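Local coordinates for protein endo-1,3-beta-glucanase, family GH16 (Zobellia galactanivorans, PDB 4BPZ) that probably hydrolyses internal beta-1,3-glucosidic bonds of algal laminarin, this chain being the calcium-binding GH16 domain of the longer enzyme, at residues A[146-151]-A[177-182]; A[108-113]-A[240-245]. The protein carries 1 engineered substitution. One frame throughout, in Å; residues are numbered along the deposited sequence.

Contact 1. Residues A[146-151]-A[177-182]; sequences LEQNGW and TPITNA. With GLC (alpha-D-glucopyranose), chain C.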
loop_
_atom_site.group_PDB
_atom_site.type_symbol
_atom_site.label_atom_id
_atom_site.label_comp_id
_atom_site.label_asym_id
_atom_site.label_seq_id
_atom_site.Cartn_x
_atom_site.Cartn_y
_atom_site.Cartn_z
ATOM N N LEU A 146 -4.720 -2.174 4.197
ATOM C CA LEU A 146 -4.528 -1.436 5.440
ATOM C C LEU A 146 -4.222 -0.024 5.087
ATOM O O LEU A 146 -3.370 0.273 4.224
ATOM C CB LEU A 146 -3.289 -2.043 6.164
ATOM C CG LEU A 146 -2.768 -1.362 7.451
ATOM C CD1 LEU A 146 -1.849 -0.222 7.198
ATOM C CD2 LEU A 146 -3.942 -1.092 8.454
ATOM N N GLU A 147 -4.913 0.968 5.724
ATOM C CA GLU A 147 -4.415 2.305 5.878
ATOM C C GLU A 147 -4.587 2.717 7.329
ATOM O O GLU A 147 -5.496 2.239 8.018
ATOM C CB GLU A 147 -5.162 3.300 5.023
ATOM C CG GLU A 147 -5.140 3.037 3.532
ATOM C CD GLU A 147 -5.953 4.075 2.756
ATOM O OE1 GLU A 147 -5.516 5.213 2.530
ATOM O OE2 GLU A 147 -7.177 3.789 2.412
ATOM N N GLN A 148 -3.713 3.613 7.807
ATOM C CA GLN A 148 -4.032 4.362 9.016
ATOM C C GLN A 148 -3.904 5.803 8.724
ATOM O O GLN A 148 -2.981 6.213 7.987
ATOM C CB GLN A 148 -3.127 3.989 10.203
ATOM C CG GLN A 148 -3.415 2.726 10.937
ATOM C CD GLN A 148 -2.870 2.784 12.330
ATOM O OE1 GLN A 148 -1.652 3.034 12.570
ATOM N NE2 GLN A 148 -3.700 2.445 13.258
ATOM N N ASN A 149 -4.819 6.619 9.242
ATOM C CA ASN A 149 -4.644 8.036 9.165
ATOM C C ASN A 149 -3.651 8.542 10.208
ATOM O O ASN A 149 -3.162 7.807 11.021
ATOM C CB ASN A 149 -6.007 8.778 9.181
ATOM C CG ASN A 149 -6.791 8.551 10.446
ATOM O OD1 ASN A 149 -8.054 8.346 10.371
ATOM N ND2 ASN A 149 -6.152 8.541 11.562
ATOM N N GLY A 150 -3.344 9.832 10.158
ATOM C CA GLY A 150 -2.289 10.407 10.990
ATOM C C GLY A 150 -2.739 10.737 12.382
ATOM O O GLY A 150 -1.879 10.850 13.276
ATOM N N TRP A 151 -4.052 10.827 12.613
ATOM C CA TRP A 151 -4.545 11.396 13.873
ATOM C C TRP A 151 -5.212 10.331 14.749
ATOM O O TRP A 151 -5.570 10.643 15.893
ATOM C CB TRP A 151 -5.520 12.518 13.611
ATOM C CG TRP A 151 -6.685 12.087 12.721
ATOM C CD1 TRP A 151 -7.859 11.516 13.085
ATOM C CD2 TRP A 151 -6.749 12.259 11.281
ATOM N NE1 TRP A 151 -8.626 11.249 11.963
ATOM C CE2 TRP A 151 -8.004 11.725 10.842
ATOM C CE3 TRP A 151 -5.887 12.803 10.351
ATOM C CZ2 TRP A 151 -8.411 11.798 9.470
ATOM C CZ3 TRP A 151 -6.282 12.858 9.028
ATOM C CH2 TRP A 151 -7.507 12.388 8.611
ATOM N N THR A 177 -11.727 -0.646 11.821
ATOM C CA THR A 177 -11.771 -1.514 12.960
ATOM C C THR A 177 -10.836 -1.058 14.012
ATOM O O THR A 177 -9.804 -0.478 13.735
ATOM C CB THR A 177 -11.496 -2.989 12.541
ATOM O OG1 THR A 177 -12.149 -3.871 13.436
ATOM C CG2 THR A 177 -10.002 -3.303 12.342
ATOM N N PRO A 178 -11.134 -1.287 15.291
ATOM C CA PRO A 178 -10.200 -0.865 16.349
ATOM C C PRO A 178 -8.960 -1.706 16.340
ATOM O O PRO A 178 -8.949 -2.927 16.036
ATOM C CB PRO A 178 -11.001 -1.070 17.664
ATOM C CG PRO A 178 -12.344 -1.343 17.318
ATOM C CD PRO A 178 -12.459 -1.627 15.850
ATOM N N ILE A 179 -7.852 -1.117 16.711
ATOM C CA ILE A 179 -6.592 -1.838 16.861
ATOM C C ILE A 179 -5.874 -1.376 18.100
ATOM O O ILE A 179 -5.950 -0.172 18.440
ATOM C CB ILE A 179 -5.664 -1.635 15.593
ATOM C CG1 ILE A 179 -4.421 -2.571 15.623
ATOM C CG2 ILE A 179 -5.260 -0.227 15.358
ATOM C CD1 ILE A 179 -3.662 -2.700 14.310
ATOM N N THR A 180 -5.206 -2.301 18.777
ATOM C CA THR A 180 -4.395 -2.030 19.961
ATOM C C THR A 180 -2.922 -2.224 19.683
ATOM O O THR A 180 -2.533 -3.217 19.066
ATOM C CB THR A 180 -4.781 -3.025 21.108
ATOM O OG1 THR A 180 -6.118 -2.698 21.434
ATOM C CG2 THR A 180 -3.823 -2.937 22.318
ATOM N N ASN A 181 -2.122 -1.255 20.087
ATOM C CA ASN A 181 -0.686 -1.338 19.953
ATOM C C ASN A 181 -0.248 -1.657 18.531
ATOM O O ASN A 181 0.574 -2.525 18.312
ATOM C CB ASN A 181 -0.138 -2.392 20.958
ATOM C CG ASN A 181 1.363 -2.230 21.216
ATOM O OD1 ASN A 181 1.995 -1.227 20.804
ATOM N ND2 ASN A 181 1.949 -3.218 21.849
ATOM N N ALA A 182 -0.758 -0.860 17.563
ATOM C CA ALA A 182 -0.395 -1.122 16.179
ATOM C C ALA A 182 1.063 -0.962 15.912
ATOM O O ALA A 182 1.578 -1.554 14.954
ATOM C CB ALA A 182 -1.221 -0.191 15.294
HETATM C C1 GLC C . -6.249 4.613 -1.296
HETATM C C2 GLC C . -6.377 5.986 -2.038
HETATM C C3 GLC C . -5.003 6.287 -2.655
HETATM C C4 GLC C . -3.954 6.265 -1.632
HETATM C C5 GLC C . -3.910 4.831 -1.162
HETATM C C6 GLC C . -2.869 4.566 -0.097
HETATM O O1 GLC C . -6.273 3.505 -2.170
HETATM O O2 GLC C . -7.399 5.842 -2.991
HETATM O O3 GLC C . -5.057 7.625 -3.307
HETATM O O4 GLC C . -2.697 6.680 -2.202
HETATM O O5 GLC C . -5.187 4.527 -0.557
HETATM O O6 GLC C . -3.084 5.354 1.068
#

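Contact 2. Residues A[108-113]-A[240-245]; sequences KGTWPA and ENFTDD. With GLC (alpha-D-glucopyranose), chain C.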
loop_
_atom_site.group_PDB
_atom_site.type_symbol
_atom_site.label_atom_id
_atom_site.label_comp_id
_atom_site.label_asym_id
_atom_site.label_seq_id
_atom_site.Cartn_x
_atom_site.Cartn_y
_atom_site.Cartn_z
ATOM N N LYS A 108 2.215 11.022 14.713
ATOM C CA LYS A 108 1.234 11.834 14.056
ATOM C C LYS A 108 1.735 12.329 12.702
ATOM O O LYS A 108 2.904 12.675 12.603
ATOM C CB LYS A 108 0.862 13.051 14.975
ATOM C CG LYS A 108 -0.271 13.901 14.469
ATOM C CD LYS A 108 -0.710 14.879 15.597
ATOM C CE LYS A 108 -1.749 15.796 14.958
ATOM N NZ LYS A 108 -2.544 16.645 15.903
ATOM N N GLY A 109 0.836 12.404 11.727
ATOM C CA GLY A 109 1.185 12.862 10.401
ATOM C C GLY A 109 1.505 11.764 9.384
ATOM O O GLY A 109 1.574 12.059 8.193
ATOM N N THR A 110 1.764 10.554 9.870
ATOM C CA THR A 110 2.116 9.437 9.011
ATOM C C THR A 110 0.854 8.735 8.494
ATOM O O THR A 110 -0.167 8.595 9.190
ATOM C CB THR A 110 2.994 8.436 9.779
ATOM O OG1 THR A 110 2.236 7.901 10.892
ATOM C CG2 THR A 110 4.293 8.991 10.263
ATOM N N TRP A 111 0.964 8.263 7.247
ATOM C CA TRP A 111 -0.136 7.617 6.530
ATOM C C TRP A 111 0.404 6.362 5.880
ATOM O O TRP A 111 0.720 6.378 4.646
ATOM C CB TRP A 111 -0.752 8.620 5.557
ATOM C CG TRP A 111 -1.871 8.125 4.699
ATOM C CD1 TRP A 111 -2.537 6.916 4.759
ATOM C CD2 TRP A 111 -2.448 8.874 3.617
ATOM N NE1 TRP A 111 -3.507 6.869 3.742
ATOM C CE2 TRP A 111 -3.437 8.050 3.052
ATOM C CE3 TRP A 111 -2.238 10.146 3.107
ATOM C CZ2 TRP A 111 -4.222 8.485 1.989
ATOM C CZ3 TRP A 111 -3.035 10.600 2.037
ATOM C CH2 TRP A 111 -4.021 9.769 1.507
ATOM N N PRO A 112 0.555 5.290 6.582
ATOM C CA PRO A 112 1.036 4.033 5.973
ATOM C C PRO A 112 -0.092 3.362 5.208
ATOM O O PRO A 112 -1.274 3.527 5.525
ATOM C CB PRO A 112 1.389 3.156 7.214
ATOM C CG PRO A 112 0.330 3.601 8.244
ATOM C CD PRO A 112 0.235 5.118 8.052
ATOM N N ALA A 113 0.291 2.541 4.218
ATOM C CA ALA A 113 -0.693 1.792 3.480
ATOM C C ALA A 113 -0.101 0.508 2.907
ATOM O O ALA A 113 1.073 0.453 2.521
ATOM C CB ALA A 113 -1.276 2.615 2.347
ATOM N N GLU A 240 5.599 19.850 14.203
ATOM C CA GLU A 240 6.826 20.529 13.839
ATOM C C GLU A 240 8.091 19.737 14.267
ATOM O O GLU A 240 9.095 19.777 13.559
ATOM C CB GLU A 240 6.869 21.899 14.513
ATOM C CG GLU A 240 8.168 22.647 14.177
ATOM C CD GLU A 240 9.502 22.186 14.962
ATOM O OE1 GLU A 240 9.455 21.610 16.142
ATOM O OE2 GLU A 240 10.665 22.400 14.391
ATOM N N ASN A 241 7.977 18.963 15.323
ATOM C CA ASN A 241 9.084 18.206 15.833
ATOM C C ASN A 241 9.329 16.891 15.154
ATOM O O ASN A 241 10.191 16.096 15.612
ATOM C CB ASN A 241 9.003 18.079 17.383
ATOM C CG ASN A 241 7.931 16.992 17.898
ATOM O OD1 ASN A 241 7.021 16.521 17.161
ATOM N ND2 ASN A 241 8.074 16.571 19.199
ATOM N N PHE A 242 8.550 16.517 14.127
ATOM C CA PHE A 242 8.703 15.197 13.507
ATOM C C PHE A 242 10.112 15.043 13.016
ATOM O O PHE A 242 10.690 15.877 12.331
ATOM C CB PHE A 242 7.723 15.125 12.348
ATOM C CG PHE A 242 7.755 13.741 11.666
ATOM C CD1 PHE A 242 6.994 12.745 12.134
ATOM C CD2 PHE A 242 8.602 13.462 10.622
ATOM C CE1 PHE A 242 6.998 11.439 11.558
ATOM C CE2 PHE A 242 8.596 12.196 10.026
ATOM C CZ PHE A 242 7.848 11.192 10.495
ATOM N N THR A 243 10.678 13.884 13.339
ATOM C CA THR A 243 12.005 13.509 12.861
ATOM C C THR A 243 11.918 12.419 11.790
ATOM O O THR A 243 12.175 12.671 10.613
ATOM C CB THR A 243 12.902 13.016 14.011
ATOM O OG1 THR A 243 12.190 12.052 14.797
ATOM C CG2 THR A 243 13.317 14.180 14.898
ATOM N N ASP A 244 11.555 11.210 12.209
ATOM C CA ASP A 244 11.423 10.076 11.305
ATOM C C ASP A 244 10.520 9.053 11.944
ATOM O O ASP A 244 10.246 9.082 13.154
ATOM C CB ASP A 244 12.787 9.524 10.928
ATOM C CG ASP A 244 13.649 9.319 12.161
ATOM O OD1 ASP A 244 13.362 8.475 12.980
ATOM O OD2 ASP A 244 14.657 10.153 12.326
ATOM N N ASP A 245 10.013 8.094 11.153
ATOM C CA ASP A 245 9.254 6.970 11.700
ATOM C C ASP A 245 9.301 5.819 10.731
ATOM O O ASP A 245 9.542 6.033 9.510
ATOM C CB ASP A 245 7.796 7.326 11.996
ATOM C CG ASP A 245 7.201 6.530 13.113
ATOM O OD1 ASP A 245 7.903 5.715 13.755
ATOM O OD2 ASP A 245 5.989 6.715 13.359
HETATM C C1 GLC C . -6.249 4.613 -1.296
HETATM C C2 GLC C . -6.377 5.986 -2.038
HETATM C C3 GLC C . -5.003 6.287 -2.655
HETATM C C4 GLC C . -3.954 6.265 -1.632
HETATM C C5 GLC C . -3.910 4.831 -1.162
HETATM C C6 GLC C . -2.869 4.566 -0.097
HETATM O O1 GLC C . -6.273 3.505 -2.170
HETATM O O2 GLC C . -7.399 5.842 -2.991
HETATM O O3 GLC C . -5.057 7.625 -3.307
HETATM O O4 GLC C . -2.697 6.680 -2.202
HETATM O O5 GLC C . -5.187 4.527 -0.557
HETATM O O6 GLC C . -3.084 5.354 1.068
#

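Contact 1. Residues A[146-151]-A[177-182]
Gln148 reaches across to Ile179 and Ala182 with its amide nitrogen alone. NE2 lies 3.7 Å from Ile179 CG2, the closer of the two methyl groups it meets. Ala182 CB is the looser neighbour, 4.2 Å from Gln148 NE2. The backbones stay well apart, with 9.7 Å between the CA atoms of Gln148 and Ala182. The Gln148 chain bridges this gap because its CG stands opposite the carbonyl carbon (chi1 -78°) and the rest is extended (chi2 -156°); it meets the Ile179 side chain at about a right angle. The polar end is not left to the methyls: NE2 hydrogen-bonds Ser155 O and, weakly, Lys153 O, while Leu104 touches Gln148 and Ala182, and Tyr189 touches Ile179, so this side of the contact is packed and buried. The fold is the curved beta-jelly-roll sandwich of GH16 enzymes, and the contact ties the loop after strand 146-147 to the turn after strand 170-178, with strand 155-163 between them. The turn is loose on its outer side, where Pro178, Thr180 and Asn181 are exposed and do not meet 146-151. One residue before Gln148, Glu147 serves the glycan pocket instead: its OE1 accepts a hydrogen bond of 2.8 Å from the glucose O6. The same OE1 probably takes a second hydrogen bond from Trp111 NE1.

Contact 2. Residues A[108-113]-A[240-245]
In the GH16 beta-jelly roll, Thr110 at the start of strand 110-118 packs against Phe242 in the loop that runs into strand 244-255. These strands are not partners in a sheet: 110-118 pairs with 222-230, whereas 244-255 pairs with 63-75 and 96-103. The two segments share no hydrogen bond and meet mainly through side chains. The Thr110 methyl does the touching, with CG2 3.9 Å from Phe242 CE1 and 4.2 Å from Phe242 CZ, an oblique approach to the ring. Phe242 holds CG opposite its own backbone nitrogen (chi1 -177°), which carries the ring toward Thr110; Met230 touches both Phe242 and Thr110. Next to this apolar patch, Lys108 O comes within 4.1 Å of Phe242 CD1, while the end of the exposed Lys108 side chain leads away from Phe242. Lys107 takes up Thr110 OG1, which hydrogen-bonds its carbonyl oxygen, and Asp245 OD2, which accepts from its backbone N. Asp245 thus meets Thr110 as a neighbour and not as a bonding partner, OD2 lying 4.2 Å from Thr110 CG2. Farther along strand 110-118, Trp111 and Ala113 leave Phe242 behind and line the glycan pocket. Trp111 NE1, whose hydrogen bond goes to Glu147, closely approaches the glucose O6 at 3.1 Å, oblique to the indole, and Ala113 CB lies 3.5 Å from the glucose C6.

One segment of each contact also sends residues to the glycan pocket, while the contacts themselves lie away from it; strands 146-147 and 110-118, which carry those residues, are antiparallel neighbours. The probable bond between Trp111 and Glu147 is one direct link, and Gln148 O also packs on Trp111 CD1 and Pro112 CD. Contact 1 is fully buried and sets an amide against aliphatic methyls, whereas contact 2, only partly buried, sets one threonine methyl against an aromatic ring and a carboxylate oxygen. In sequence, contact 1 nests within the long stretch of chain between the two segments of contact 2. Neither pair of segments shares a hydrogen bond.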